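Local coordinates for protein phosphotransferase (Brucella abortus, PDB 4QPK) that relays phosphoryl groups as a homodimeric histidine phosphotransferase in a phosphorelay controlling cell growth, division and survival inside host cells, at residues B[147-150]-B[151-155]. Numbering follows the deposited sequence.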
loop_
_atom_site.group_PDB
_atom_site.type_symbol
_atom_site.label_atom_id
_atom_site.label_comp_id
_atom_site.label_asym_id
_atom_site.label_seq_id
_atom_site.Cartn_x
_atom_site.Cartn_y
_atom_site.Cartn_z
ATOM N N VAL B 147 -13.671 -7.745 10.476
ATOM C CA VAL B 147 -13.935 -6.374 10.027
ATOM C C VAL B 147 -13.262 -6.100 8.677
ATOM O O VAL B 147 -13.820 -5.395 7.829
ATOM C CB VAL B 147 -13.482 -5.333 11.051
ATOM C CG1 VAL B 147 -13.864 -3.935 10.556
ATOM C CG2 VAL B 147 -14.152 -5.592 12.421
ATOM N N LYS B 148 -12.073 -6.660 8.457
ATOM C CA LYS B 148 -11.453 -6.530 7.133
ATOM C C LYS B 148 -12.299 -7.232 6.055
ATOM O O LYS B 148 -12.472 -6.695 4.957
ATOM C CB LYS B 148 -10.012 -7.068 7.161
ATOM C CG LYS B 148 -9.088 -6.260 8.087
ATOM C CD LYS B 148 -7.636 -6.768 8.062
ATOM C CE LYS B 148 -6.944 -6.341 6.729
ATOM N NZ LYS B 148 -5.517 -6.744 6.726
ATOM N N LEU B 149 -12.863 -8.397 6.376
ATOM C CA LEU B 149 -13.774 -9.071 5.454
ATOM C C LEU B 149 -14.947 -8.139 5.099
ATOM O O LEU B 149 -15.276 -7.966 3.930
ATOM C CB LEU B 149 -14.289 -10.384 6.058
ATOM C CG LEU B 149 -15.473 -11.009 5.311
ATOM C CD1 LEU B 149 -15.062 -11.424 3.907
ATOM C CD2 LEU B 149 -16.004 -12.213 6.109
ATOM N N LEU B 150 -15.549 -7.531 6.121
ATOM C CA LEU B 150 -16.657 -6.605 5.924
ATOM C C LEU B 150 -16.301 -5.499 4.918
ATOM O O LEU B 150 -17.028 -5.276 3.947
ATOM C CB LEU B 150 -17.087 -6.007 7.278
ATOM C CG LEU B 150 -18.085 -4.837 7.299
ATOM C CD1 LEU B 150 -19.399 -5.209 6.653
ATOM C CD2 LEU B 150 -18.293 -4.364 8.733
ATOM N N LEU B 151 -15.181 -4.814 5.132
ATOM C CA LEU B 151 -14.802 -3.726 4.238
ATOM C C LEU B 151 -14.513 -4.235 2.824
ATOM O O LEU B 151 -14.819 -3.564 1.844
ATOM C CB LEU B 151 -13.588 -2.967 4.785
ATOM C CG LEU B 151 -13.854 -2.150 6.049
ATOM C CD1 LEU B 151 -12.547 -1.503 6.510
ATOM C CD2 LEU B 151 -14.897 -1.072 5.796
ATOM N N ASN B 152 -13.921 -5.421 2.709
ATOM C CA ASN B 152 -13.659 -5.965 1.384
ATOM C C ASN B 152 -14.941 -6.386 0.660
ATOM O O ASN B 152 -15.017 -6.310 -0.561
ATOM C CB ASN B 152 -12.683 -7.133 1.472
ATOM C CG ASN B 152 -11.235 -6.657 1.471
ATOM O OD1 ASN B 152 -10.636 -6.473 0.409
ATOM N ND2 ASN B 152 -10.694 -6.409 2.652
ATOM N N MET B 153 -15.944 -6.808 1.414
ATOM C CA MET B 153 -17.249 -7.092 0.839
ATOM C C MET B 153 -17.891 -5.817 0.272
ATOM O O MET B 153 -18.656 -5.889 -0.679
ATOM C CB MET B 153 -18.166 -7.736 1.889
ATOM C CG MET B 153 -17.785 -9.163 2.202
ATOM S SD MET B 153 -18.771 -9.913 3.507
ATOM C CE MET B 153 -20.368 -10.143 2.726
ATOM N N LEU B 154 -17.590 -4.648 0.850
ATOM C CA LEU B 154 -18.098 -3.396 0.277
ATOM C C LEU B 154 -17.537 -3.183 -1.116
ATOM O O LEU B 154 -18.218 -2.677 -2.006
ATOM C CB LEU B 154 -17.718 -2.195 1.143
ATOM C CG LEU B 154 -18.057 -2.268 2.620
ATOM C CD1 LEU B 154 -17.772 -0.909 3.273
ATOM C CD2 LEU B 154 -19.492 -2.707 2.803
ATOM N N LEU B 155 -16.273 -3.557 -1.305
ATOM C CA LEU B 155 -15.648 -3.360 -2.607
ATOM C C LEU B 155 -16.257 -4.308 -3.643
ATOM O O LEU B 155 -16.458 -3.927 -4.801
ATOM C CB LEU B 155 -14.122 -3.552 -2.516
ATOM C CG LEU B 155 -13.392 -2.535 -1.632
ATOM C CD1 LEU B 155 -11.882 -2.810 -1.667
ATOM C CD2 LEU B 155 -13.663 -1.127 -2.109
#
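Asn152 folds its side-chain amide back over the preceding helical turn and meets the carbonyl of Lys148. Two donors grip that one oxygen. Asn152 N reaches Lys148 O at 3.0 Å, the regular helical bond. Asn152 ND2 reaches the same Lys148 O at 2.9 Å, with a nearly straight N-H (170°). The amide donor comes from above the carbonyl plane, while Lys148 O lies almost in the plane of the amide. A chi1 of -85° sets CG on the backbone N side, which brings ND2 to Lys148 O. ND2 also bonds Ala102 O, and OD1 takes Gln214 NE2, so both ends of this buried amide are satisfied and its rotation is fixed. Lys148 NZ hydrogen-bonds Gly104 O, Phe103 O and Tyr217 OH.

These bonds are directional. The apolar contact between Leu149 and Met153 is not. Met153 SD rests 3.9 Å from Leu149 CG, and Met153 CG lies 3.9 Å from Leu149 CD1. Met153 N also hydrogen-bonds Leu149 O at 2.8 Å. The more open side is at Leu155, which is partly exposed.

Helix 144-160 belongs to the C-terminal domain, which resembles the catalytic and ATP-binding domain of histidine kinases but lacks regions required to bind ATP. Leu150, Met153 and Leu154 pack on strand 178-185, Leu151 on helices 78-102 and 115-126, and Asn152 on helix 213-225.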